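Local structure of neuraminidase (Influenza A virus, 4K3Y) at residues C[207-212]-C[217-222]; C[266-269]-C[275-278]; C[159-164]-C[193-198]; C[238-243]-C[247-252]. The protein is of uncertain function: it has the ectodomain fold of an influenza neuraminidase, but is classed as neuraminidase-like and may not act as a typical sialidase. All blocks are in the same frame, centred on the assembly; numbering follows the deposited sequence.

Overall arrangement
The four contacts lie in and between neighbouring blades of a six-bladed beta propeller. Contact 1, a hairpin within one blade, is the hub: its centre is about 10 Å from that of contact 3, which packs the preceding blade against it, and about 9 Å from that of contact 2, which opens the following blade. Strand 205-211 pairs with 193-198, while Thr209 OG1 bonds Met268 N (2.9 Å). Contact 4, in the connection between the blades of contacts 1 and 2, meets contact 2 through Arg278 NH1 and Asp248 OD1 (2.9 Å). Asn212 O of contact 1 binds calcium, whereas the side chains of Met268, Glu195 (each about 10 Å away) and Leu240 (about 9 Å) are not ligands.

Contact 1 (C[207-212]-C[217-222]); sequences KCTGTN and AKRPFL. With CA (calcium ion), chain M.
Cys208 O accepts from two groups of the opposite strand. It takes Leu222 N at 3.0 Å in a nearly straight bond (164°) and receives the weaker CA-H of Phe221, with Phe221 CA 3.5 Å from Cys208 O. The same oxygen lies over one face of the Phe221 ring, nearest CD1 and displaced toward the rim. With CG anti to the backbone N (chi1 -157°), Phe221 brings its ring face under this oxygen. Lys207 CB and Thr209 OG1 approach the same ring obliquely; the Thr209 hydroxyl has its polar partner in Met268 N. Cys208 N returns a bond to Leu222 O (2.8 Å), completing a hydrogen-bonded antiparallel pair, and Gly210 N reaches Pro220 O at 2.9 Å. These bonds join the second and third strands of a four-stranded propeller blade, whose first strand is tied on by the Cys208-Cys199 disulfide. On the blade face opposite Phe221 and Thr209, Cys208 and Leu222 meet CB to CB. Farther along, the extended Arg219 side chain crosses Thr209 at about a right angle, its CD 3.8 Å from Thr209 CG2, then runs beside Thr211. Arg219 NH1 bonds Thr211 OG1 (2.9 Å), which lies close to the guanidinium plane although the N-H is bent to 130°. Ile264 O accepts from both Arg219 NH2 and the Thr211 hydroxyl, so the two side chains converge on one carbonyl. Past the strand, Pro220 CD packs against Asn212 CB at 4.0 Å. Asn212 O coordinates the calcium ion at 2.9 Å, together with Asp216 O and Gly262 O.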
loop_
_atom_site.group_PDB
_atom_site.type_symbol
_atom_site.label_atom_id
_atom_site.label_comp_id
_atom_site.label_asym_id
_atom_site.label_seq_id
_atom_site.Cartn_x
_atom_site.Cartn_y
_atom_site.Cartn_z
ATOM N N LYS C 207 12.661 23.677 23.366
ATOM C CA LYS C 207 13.316 23.223 24.583
ATOM C C LYS C 207 13.883 21.803 24.421
ATOM O O LYS C 207 13.177 20.898 23.976
ATOM C CB LYS C 207 12.348 23.341 25.764
ATOM C CG LYS C 207 11.797 24.748 25.955
ATOM C CD LYS C 207 11.073 24.862 27.292
ATOM C CE LYS C 207 10.225 26.124 27.407
ATOM N NZ LYS C 207 9.059 25.899 28.334
ATOM N N CYS C 208 15.156 21.622 24.767
ATOM C CA CYS C 208 15.822 20.342 24.541
ATOM C C CYS C 208 16.460 19.780 25.808
ATOM O O CYS C 208 16.941 20.529 26.656
ATOM C CB CYS C 208 16.885 20.490 23.454
ATOM S SG CYS C 208 16.214 21.010 21.907
ATOM N N THR C 209 16.463 18.458 25.932
ATOM C CA THR C 209 17.172 17.797 27.023
ATOM C C THR C 209 18.296 16.992 26.427
ATOM O O THR C 209 18.061 16.116 25.603
ATOM C CB THR C 209 16.279 16.839 27.788
ATOM O OG1 THR C 209 15.186 17.566 28.365
ATOM C CG2 THR C 209 17.074 16.171 28.889
ATOM N N GLY C 210 19.525 17.295 26.822
ATOM C CA GLY C 210 20.665 16.571 26.294
ATOM C C GLY C 210 21.156 15.485 27.238
ATOM O O GLY C 210 20.594 15.282 28.324
ATOM N N THR C 211 22.207 14.789 26.809
ATOM C CA THR C 211 22.866 13.760 27.606
ATOM C C THR C 211 24.345 14.122 27.794
ATOM O O THR C 211 25.071 14.324 26.807
ATOM C CB THR C 211 22.746 12.361 26.929
ATOM O OG1 THR C 211 21.363 12.043 26.723
ATOM C CG2 THR C 211 23.390 11.272 27.790
ATOM N N ASN C 212 24.793 14.221 29.047
ATOM C CA ASN C 212 26.212 14.467 29.292
ATOM C C ASN C 212 26.968 13.168 29.585
ATOM O O ASN C 212 26.872 12.610 30.706
ATOM C CB ASN C 212 26.404 15.433 30.458
ATOM C CG ASN C 212 27.791 16.035 30.498
ATOM O OD1 ASN C 212 28.786 15.390 30.158
ATOM N ND2 ASN C 212 27.865 17.288 30.928
ATOM N N ALA C 217 25.770 13.467 35.907
ATOM C CA ALA C 217 24.736 12.429 36.018
ATOM C C ALA C 217 23.322 13.005 35.998
ATOM O O ALA C 217 22.341 12.249 35.974
ATOM C CB ALA C 217 24.923 11.616 37.282
ATOM N N LYS C 218 23.220 14.331 36.065
ATOM C CA LYS C 218 21.984 15.027 35.706
ATOM C C LYS C 218 22.000 15.271 34.201
ATOM O O LYS C 218 22.968 14.925 33.518
ATOM C CB LYS C 218 21.877 16.373 36.419
ATOM C CG LYS C 218 21.735 16.332 37.927
ATOM C CD LYS C 218 21.669 17.769 38.427
ATOM C CE LYS C 218 21.936 17.927 39.908
ATOM N NZ LYS C 218 21.928 19.375 40.274
ATOM N N ARG C 219 20.943 15.869 33.672
ATOM C CA ARG C 219 20.901 16.113 32.231
ATOM C C ARG C 219 20.987 17.603 31.899
ATOM O O ARG C 219 20.335 18.419 32.546
ATOM C CB ARG C 219 19.656 15.469 31.602
ATOM C CG ARG C 219 19.561 13.948 31.800
ATOM C CD ARG C 219 18.330 13.367 31.118
ATOM N NE ARG C 219 18.386 11.910 31.007
ATOM C CZ ARG C 219 19.147 11.251 30.134
ATOM N NH1 ARG C 219 19.924 11.910 29.284
ATOM N NH2 ARG C 219 19.137 9.926 30.112
ATOM N N PRO C 220 21.806 17.964 30.893
ATOM C CA PRO C 220 21.872 19.374 30.480
ATOM C C PRO C 220 20.608 19.796 29.727
ATOM O O PRO C 220 19.945 18.948 29.108
ATOM C CB PRO C 220 23.096 19.408 29.552
ATOM C CG PRO C 220 23.216 17.997 29.022
ATOM C CD PRO C 220 22.769 17.116 30.160
ATOM N N PHE C 221 20.291 21.090 29.780
ATOM C CA PHE C 221 19.066 21.622 29.187
ATOM C C PHE C 221 19.310 22.848 28.296
ATOM O O PHE C 221 20.160 23.681 28.593
ATOM C CB PHE C 221 18.090 21.995 30.294
ATOM C CG PHE C 221 16.661 22.020 29.856
ATOM C CD1 PHE C 221 15.935 20.842 29.775
ATOM C CD2 PHE C 221 16.033 23.215 29.534
ATOM C CE1 PHE C 221 14.606 20.846 29.376
ATOM C CE2 PHE C 221 14.700 23.231 29.131
ATOM C CZ PHE C 221 13.987 22.043 29.053
ATOM N N LEU C 222 18.539 22.958 27.218
ATOM C CA LEU C 222 18.654 24.064 26.282
ATOM C C LEU C 222 17.270 24.635 25.981
ATOM O O LEU C 222 16.274 23.901 25.944
ATOM C CB LEU C 222 19.265 23.570 24.963
ATOM C CG LEU C 222 20.282 24.398 24.168
ATOM C CD1 LEU C 222 20.226 24.016 22.694
ATOM C CD2 LEU C 222 20.114 25.895 24.347
HETATM CA CA CA M . 26.173 10.706 32.707
#

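Contact 2 (C[266-269]-C[275-278]); sequences GFMI and WIGR
Ile269 and Trp275 lie side by side and point the same way, the branched aliphatic chain running along the edge of the indole. Ile269 CB comes near the ring plane at Trp275 CD1 (3.9 Å), and Ile269 CD1 is almost as close to the same atom. Trp275 CG stands beside its own backbone N (chi1 -58°), and a chi2 of 90° turns the five-membered ring so that its CD1 edge meets the isoleucine. Beyond this pair the indole packs edge-to-face with Trp21. On the other side of the sheet Met268 and Ile276 face one another, with Met268 CG 4.3 Å from Ile276 CG1. The two backbones are joined by a reciprocal pair of bonds, Ile269 N to Trp275 O at 2.8 Å and Trp275 N to Ile269 O at 2.9 Å. Toward Gly277 the chains part. Phe267 CG sits between its backbone N and carbonyl carbon (chi1 62°), which swings the ring alongside Gly277, where no side chain intervenes; the ring also meets Phe336. A water lies where the chains part, 3.0 Å from Phe267 O and also close to Gly277 O. The arrangement is that of the first hairpin of a neuraminidase propeller blade, strand 268-269 turning into 273-279, with Trp275 and Phe267 packed against the adjoining blade that holds Trp21 and Phe336.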
loop_
_atom_site.group_PDB
_atom_site.type_symbol
_atom_site.label_atom_id
_atom_site.label_comp_id
_atom_site.label_asym_id
_atom_site.label_seq_id
_atom_site.Cartn_x
_atom_site.Cartn_y
_atom_site.Cartn_z
ATOM N N GLY C 266 17.731 10.596 26.953
ATOM C CA GLY C 266 16.545 10.636 27.778
ATOM C C GLY C 266 16.141 12.079 27.872
ATOM O O GLY C 266 16.843 12.953 27.343
ATOM N N PHE C 267 15.036 12.333 28.568
ATOM C CA PHE C 267 14.403 13.642 28.509
ATOM C C PHE C 267 13.974 14.171 29.872
ATOM O O PHE C 267 13.833 13.424 30.851
ATOM C CB PHE C 267 13.172 13.583 27.577
ATOM C CG PHE C 267 12.093 12.623 28.049
ATOM C CD1 PHE C 267 12.104 11.284 27.646
ATOM C CD2 PHE C 267 11.067 13.057 28.896
ATOM C CE1 PHE C 267 11.121 10.392 28.085
ATOM C CE2 PHE C 267 10.074 12.161 29.336
ATOM C CZ PHE C 267 10.107 10.833 28.936
ATOM N N MET C 268 13.781 15.484 29.906
ATOM C CA MET C 268 13.110 16.174 30.991
ATOM C C MET C 268 12.033 17.041 30.340
ATOM O O MET C 268 12.201 17.491 29.194
ATOM C CB MET C 268 14.096 17.050 31.761
ATOM C CG MET C 268 15.152 16.289 32.577
ATOM S SD MET C 268 16.428 17.385 33.242
ATOM C CE MET C 268 17.415 16.242 34.229
ATOM N N ILE C 269 10.927 17.269 31.043
ATOM C CA ILE C 269 9.927 18.197 30.533
ATOM C C ILE C 269 9.808 19.400 31.455
ATOM O O ILE C 269 9.483 19.247 32.637
ATOM C CB ILE C 269 8.529 17.557 30.391
ATOM C CG1 ILE C 269 8.589 16.318 29.496
ATOM C CG2 ILE C 269 7.526 18.592 29.844
ATOM C CD1 ILE C 269 7.283 15.536 29.443
ATOM N N TRP C 275 8.696 17.309 34.603
ATOM C CA TRP C 275 8.818 15.867 34.649
ATOM C C TRP C 275 10.258 15.453 34.408
ATOM O O TRP C 275 10.979 16.082 33.619
ATOM C CB TRP C 275 7.950 15.225 33.562
ATOM C CG TRP C 275 6.476 15.539 33.605
ATOM C CD1 TRP C 275 5.839 16.582 32.984
ATOM C CD2 TRP C 275 5.445 14.763 34.247
ATOM N NE1 TRP C 275 4.482 16.515 33.218
ATOM C CE2 TRP C 275 4.213 15.410 33.989
ATOM C CE3 TRP C 275 5.444 13.591 35.020
ATOM C CZ2 TRP C 275 2.991 14.928 34.485
ATOM C CZ3 TRP C 275 4.224 13.111 35.510
ATOM C CH2 TRP C 275 3.017 13.781 35.239
ATOM N N ILE C 276 10.670 14.392 35.089
ATOM C CA ILE C 276 11.912 13.717 34.767
ATOM C C ILE C 276 11.607 12.254 34.528
ATOM O O ILE C 276 11.073 11.577 35.414
ATOM C CB ILE C 276 12.906 13.796 35.902
ATOM C CG1 ILE C 276 13.218 15.256 36.220
ATOM C CG2 ILE C 276 14.173 13.039 35.523
ATOM C CD1 ILE C 276 14.033 15.416 37.449
ATOM N N GLY C 277 11.924 11.772 33.328
ATOM C CA GLY C 277 11.810 10.358 33.042
ATOM C C GLY C 277 13.166 9.702 33.145
ATOM O O GLY C 277 14.148 10.196 32.586
ATOM N N ARG C 278 13.233 8.582 33.851
ATOM C CA ARG C 278 14.482 7.842 33.906
ATOM C C ARG C 278 14.282 6.349 34.059
ATOM O O ARG C 278 13.171 5.863 34.304
ATOM C CB ARG C 278 15.359 8.348 35.047
ATOM C CG ARG C 278 15.011 7.721 36.371
ATOM C CD ARG C 278 15.522 8.567 37.507
ATOM N NE ARG C 278 15.264 7.903 38.772
ATOM C CZ ARG C 278 15.781 8.279 39.932
ATOM N NH1 ARG C 278 16.585 9.329 39.988
ATOM N NH2 ARG C 278 15.476 7.604 41.031
HETATM O O HOH W 1 15.922 12.058 32.574
#

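Contact 3 (C[159-164]-C[193-198]); sequences IIADGT and NFEFPT
The backbones of 159-164 and 193-198 approach without pairing: the CA atoms of Ala161 and Glu195 are 6.8 Å apart, those of Ile159 and Pro197 7.4 Å. Segment 159-164 carries part of strand 155-162, while the other turns a corner at Phe196, where phi and psi are both close to 50°, before entering strand 197-202. Only side chains therefore make the join. Ile159 points toward the opposite chain, and its CD1 reaches Pro197 CG at 3.7 Å, the two side chains crossing obliquely. Its CB also nears Pro197 CG (3.9 Å), so that the ring tip of the proline is met by both the root and the end of the isoleucine. The same CD1 touches Phe194 at the ring edge, 4.3 Å from Phe194 CE2. The two strands belong to successive blades of the propeller: 155-162 is the second strand of one, and 197-202 is the first of the next, entered by the connection from the outer strand 180-187 of the former. Ile159 thus lies at the seam between the two sheets, where it also touches Cys208 and Leu222 of the later blade. Phe194, in turn, packs edge-to-face with Phe232. At the other end the contact is more polar. Glu195 starts away from the opposite chain but bends at chi2 (-80°), bringing its carboxylate back obliquely to the Ala161 methyl, with Glu195 OE1 3.6 Å and Glu195 OE2 3.8 Å from Ala161 CB. The polar partner of the carboxylate lies elsewhere: Glu195 OE2 forms a salt bridge with Arg143 NH1, and Arg143 is also backbone-bonded to Ala161.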
loop_
_atom_site.group_PDB
_atom_site.type_symbol
_atom_site.label_atom_id
_atom_site.label_comp_id
_atom_site.label_asym_id
_atom_site.label_seq_id
_atom_site.Cartn_x
_atom_site.Cartn_y
_atom_site.Cartn_z
ATOM N N ILE C 159 20.112 19.960 16.082
ATOM C CA ILE C 159 21.414 20.151 16.712
ATOM C C ILE C 159 22.368 19.035 16.293
ATOM O O ILE C 159 21.982 17.872 16.272
ATOM C CB ILE C 159 21.277 20.233 18.242
ATOM C CG1 ILE C 159 20.329 21.378 18.609
ATOM C CG2 ILE C 159 22.647 20.443 18.892
ATOM C CD1 ILE C 159 19.702 21.291 19.993
ATOM N N ILE C 160 23.601 19.393 15.941
ATOM C CA ILE C 160 24.592 18.407 15.499
ATOM C C ILE C 160 25.869 18.474 16.326
ATOM O O ILE C 160 26.360 19.557 16.646
ATOM C CB ILE C 160 24.922 18.569 14.007
ATOM C CG1 ILE C 160 23.649 18.366 13.178
ATOM C CG2 ILE C 160 26.024 17.595 13.565
ATOM C CD1 ILE C 160 23.882 18.406 11.697
ATOM N N ALA C 161 26.400 17.303 16.666
ATOM C CA ALA C 161 27.579 17.206 17.516
ATOM C C ALA C 161 28.841 16.860 16.724
ATOM O O ALA C 161 28.808 16.030 15.810
ATOM C CB ALA C 161 27.348 16.180 18.611
ATOM N N ASP C 162 29.946 17.503 17.095
ATOM C CA ASP C 162 31.265 17.183 16.565
ATOM C C ASP C 162 32.215 16.927 17.740
ATOM O O ASP C 162 31.799 16.968 18.908
ATOM C CB ASP C 162 31.790 18.334 15.704
ATOM C CG ASP C 162 32.785 17.878 14.647
ATOM O OD1 ASP C 162 33.376 16.781 14.792
ATOM O OD2 ASP C 162 32.981 18.629 13.667
ATOM N N GLY C 163 33.485 16.657 17.433
ATOM C CA GLY C 163 34.464 16.325 18.451
ATOM C C GLY C 163 34.812 14.849 18.430
ATOM O O GLY C 163 34.017 14.023 17.988
ATOM N N THR C 164 36.002 14.512 18.911
ATOM C CA THR C 164 36.449 13.120 18.910
ATOM C C THR C 164 36.291 12.450 20.279
ATOM O O THR C 164 36.326 11.228 20.384
ATOM C CB THR C 164 37.907 13.005 18.442
ATOM O OG1 THR C 164 38.717 13.963 19.142
ATOM C CG2 THR C 164 38.005 13.257 16.949
ATOM N N ASN C 193 29.089 18.356 28.221
ATOM C CA ASN C 193 28.810 17.620 26.988
ATOM C C ASN C 193 27.290 17.576 26.722
ATOM O O ASN C 193 26.497 17.466 27.665
ATOM C CB ASN C 193 29.416 16.215 27.084
ATOM C CG ASN C 193 29.034 15.325 25.914
ATOM O OD1 ASN C 193 29.190 15.706 24.744
ATOM N ND2 ASN C 193 28.519 14.127 26.223
ATOM N N PHE C 194 26.886 17.663 25.451
ATOM C CA PHE C 194 25.472 17.811 25.100
ATOM C C PHE C 194 25.039 16.930 23.916
ATOM O O PHE C 194 24.786 17.436 22.809
ATOM C CB PHE C 194 25.179 19.286 24.786
ATOM C CG PHE C 194 23.718 19.644 24.841
ATOM C CD1 PHE C 194 23.050 19.677 26.061
ATOM C CD2 PHE C 194 23.010 19.964 23.679
ATOM C CE1 PHE C 194 21.691 20.015 26.133
ATOM C CE2 PHE C 194 21.659 20.306 23.745
ATOM C CZ PHE C 194 20.998 20.329 24.977
ATOM N N GLU C 195 24.942 15.621 24.141
ATOM C CA GLU C 195 24.614 14.681 23.049
ATOM C C GLU C 195 23.133 14.322 22.977
ATOM O O GLU C 195 22.431 14.377 23.985
ATOM C CB GLU C 195 25.434 13.388 23.168
ATOM C CG GLU C 195 26.945 13.592 23.184
ATOM C CD GLU C 195 27.543 13.813 21.803
ATOM O OE1 GLU C 195 26.958 13.359 20.790
ATOM O OE2 GLU C 195 28.619 14.439 21.737
ATOM N N PHE C 196 22.673 13.957 21.780
ATOM C CA PHE C 196 21.298 13.464 21.570
ATOM C C PHE C 196 20.168 14.291 22.174
ATOM O O PHE C 196 19.308 13.722 22.851
ATOM C CB PHE C 196 21.162 12.045 22.145
ATOM C CG PHE C 196 22.337 11.182 21.871
ATOM C CD1 PHE C 196 22.692 10.881 20.558
ATOM C CD2 PHE C 196 23.102 10.682 22.910
ATOM C CE1 PHE C 196 23.791 10.084 20.283
ATOM C CE2 PHE C 196 24.207 9.873 22.645
ATOM C CZ PHE C 196 24.549 9.579 21.320
ATOM N N PRO C 197 20.146 15.616 21.943
ATOM C CA PRO C 197 19.005 16.328 22.545
ATOM C C PRO C 197 17.647 15.870 21.983
ATOM O O PRO C 197 17.528 15.608 20.779
ATOM C CB PRO C 197 19.263 17.795 22.174
ATOM C CG PRO C 197 20.215 17.747 21.000
ATOM C CD PRO C 197 21.046 16.515 21.194
ATOM N N THR C 198 16.658 15.728 22.864
ATOM C CA THR C 198 15.274 15.523 22.450
ATOM C C THR C 198 14.532 16.783 22.816
ATOM O O THR C 198 14.752 17.376 23.882
ATOM C CB THR C 198 14.596 14.313 23.132
ATOM O OG1 THR C 198 15.066 14.188 24.482
ATOM C CG2 THR C 198 14.930 13.066 22.402
#

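Contact 4 (C[238-243]-C[247-252]); sequences GFLGDT and IDTTNY
Neither segment is regular strand, yet the two loop chains come together closely at Gly238 and Thr249, whose CA atoms are 4.4 Å apart and where Thr249 N bonds Gly238 O at 3.0 Å. Two side-chain oxygens extend this joint along 238-240. Asn251 OD1 takes Gly238 N at 3.1 Å, the N-H coming from above the amide plane instead of within it, and Asn251 ND2 is bonded to Val300 O, which holds the amide from its other end. Asp248 OD1 accepts Leu240 N (3.2 Å), nearly straight at 173° but likewise from above the carboxylate plane. The aspartate reaches this amide with CG anti to its carbonyl carbon (chi1 -78°). Its other oxygen, Asp248 OD2, lies 3.6 Å from Phe239 CD1; the two side chains run alongside each other, ring and carboxylate planes turned 48° apart. Leu240 slides past the aspartate in the opposite direction, and Leu240 CD1 meets Ile247 O at 3.4 Å. Arg278 gathers the group from the neighbouring sheet: its NH1 makes a salt bridge to Asp248 OD1 and a hydrogen bond to Leu240 O, and its guanidinium forms a cation-pi contact with Phe239. The carboxylate's charge is probably partly offset by Arg278, which also pairs with Glu289, and this one arginine of strand 273-279 fastens the loop through Asp248 OD1, Leu240 O and the Phe239 ring.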
loop_
_atom_site.group_PDB
_atom_site.type_symbol
_atom_site.label_atom_id
_atom_site.label_comp_id
_atom_site.label_asym_id
_atom_site.label_seq_id
_atom_site.Cartn_x
_atom_site.Cartn_y
_atom_site.Cartn_z
ATOM N N GLY C 238 17.774 16.919 42.668
ATOM C CA GLY C 238 18.576 15.785 43.069
ATOM C C GLY C 238 18.034 14.453 42.589
ATOM O O GLY C 238 18.627 13.415 42.887
ATOM N N PHE C 239 16.911 14.481 41.862
ATOM C CA PHE C 239 16.369 13.290 41.178
ATOM C C PHE C 239 17.109 13.077 39.846
ATOM O O PHE C 239 16.772 13.676 38.818
ATOM C CB PHE C 239 14.871 13.456 40.932
ATOM C CG PHE C 239 14.174 12.201 40.460
ATOM C CD1 PHE C 239 13.960 11.144 41.332
ATOM C CD2 PHE C 239 13.689 12.097 39.152
ATOM C CE1 PHE C 239 13.296 9.991 40.916
ATOM C CE2 PHE C 239 13.029 10.942 38.727
ATOM C CZ PHE C 239 12.833 9.888 39.607
ATOM N N LEU C 240 18.115 12.215 39.879
ATOM C CA LEU C 240 19.094 12.142 38.806
ATOM C C LEU C 240 18.572 11.474 37.545
ATOM O O LEU C 240 18.225 10.287 37.556
ATOM C CB LEU C 240 20.348 11.419 39.305
ATOM C CG LEU C 240 21.038 12.110 40.477
ATOM C CD1 LEU C 240 22.374 11.449 40.780
ATOM C CD2 LEU C 240 21.216 13.592 40.182
ATOM N N GLY C 241 18.574 12.237 36.453
ATOM C CA GLY C 241 18.006 11.802 35.192
ATOM C C GLY C 241 18.793 10.806 34.350
ATOM O O GLY C 241 18.188 9.968 33.654
ATOM N N ASP C 242 20.124 10.882 34.378
ATOM C CA ASP C 242 20.919 10.028 33.493
ATOM C C ASP C 242 21.036 8.589 33.986
ATOM O O ASP C 242 20.691 8.257 35.132
ATOM C CB ASP C 242 22.327 10.598 33.257
ATOM C CG ASP C 242 22.792 10.418 31.831
ATOM O OD1 ASP C 242 22.455 9.354 31.256
ATOM O OD2 ASP C 242 23.455 11.350 31.295
ATOM N N THR C 243 21.521 7.745 33.088
ATOM C CA THR C 243 21.918 6.386 33.407
ATOM C C THR C 243 23.170 6.137 32.573
ATOM O O THR C 243 23.102 6.160 31.342
ATOM C CB THR C 243 20.830 5.363 33.019
ATOM O OG1 THR C 243 19.658 5.566 33.826
ATOM C CG2 THR C 243 21.345 3.928 33.212
ATOM N N ILE C 247 23.542 7.603 43.757
ATOM C CA ILE C 247 22.386 7.848 44.625
ATOM C C ILE C 247 21.758 9.218 44.345
ATOM O O ILE C 247 22.457 10.154 43.941
ATOM C CB ILE C 247 22.796 7.758 46.126
ATOM C CG1 ILE C 247 23.537 6.451 46.388
ATOM C CG2 ILE C 247 21.586 7.856 47.058
ATOM C CD1 ILE C 247 23.606 6.071 47.852
ATOM N N ASP C 248 20.443 9.337 44.537
ATOM C CA ASP C 248 19.793 10.645 44.466
ATOM C C ASP C 248 20.407 11.603 45.504
ATOM O O ASP C 248 20.813 11.177 46.586
ATOM C CB ASP C 248 18.282 10.508 44.655
ATOM C CG ASP C 248 17.573 10.016 43.388
ATOM O OD1 ASP C 248 18.178 10.117 42.288
ATOM O OD2 ASP C 248 16.408 9.541 43.498
ATOM N N THR C 249 20.499 12.886 45.166
ATOM C CA THR C 249 21.154 13.842 46.054
ATOM C C THR C 249 20.166 14.828 46.656
ATOM O O THR C 249 18.963 14.762 46.398
ATOM C CB THR C 249 22.258 14.648 45.324
ATOM O OG1 THR C 249 21.666 15.693 44.539
ATOM C CG2 THR C 249 23.066 13.747 44.426
ATOM N N THR C 250 20.690 15.740 47.467
ATOM C CA THR C 250 19.949 16.932 47.851
ATOM C C THR C 250 19.796 17.808 46.610
ATOM O O THR C 250 20.532 17.645 45.636
ATOM C CB THR C 250 20.695 17.734 48.932
ATOM O OG1 THR C 250 22.061 17.920 48.528
ATOM C CG2 THR C 250 20.648 17.002 50.268
ATOM N N ASN C 251 18.853 18.740 46.638
ATOM C CA ASN C 251 18.736 19.669 45.530
ATOM C C ASN C 251 19.879 20.682 45.537
ATOM O O ASN C 251 20.189 21.275 46.572
ATOM C CB ASN C 251 17.384 20.382 45.561
ATOM C CG ASN C 251 16.219 19.439 45.321
ATOM O OD1 ASN C 251 16.397 18.230 45.171
ATOM N ND2 ASN C 251 15.016 19.991 45.294
ATOM N N TYR C 252 20.520 20.850 44.383
ATOM C CA TYR C 252 21.528 21.896 44.189
ATOM C C TYR C 252 21.674 22.247 42.710
ATOM O O TYR C 252 21.278 21.461 41.840
ATOM C CB TYR C 252 22.873 21.530 44.828
ATOM C CG TYR C 252 23.544 20.260 44.351
ATOM C CD1 TYR C 252 24.170 20.187 43.100
ATOM C CD2 TYR C 252 23.603 19.144 45.180
ATOM C CE1 TYR C 252 24.812 19.009 42.678
ATOM C CE2 TYR C 252 24.242 17.973 44.776
ATOM C CZ TYR C 252 24.840 17.905 43.530
ATOM O OH TYR C 252 25.465 16.731 43.162
#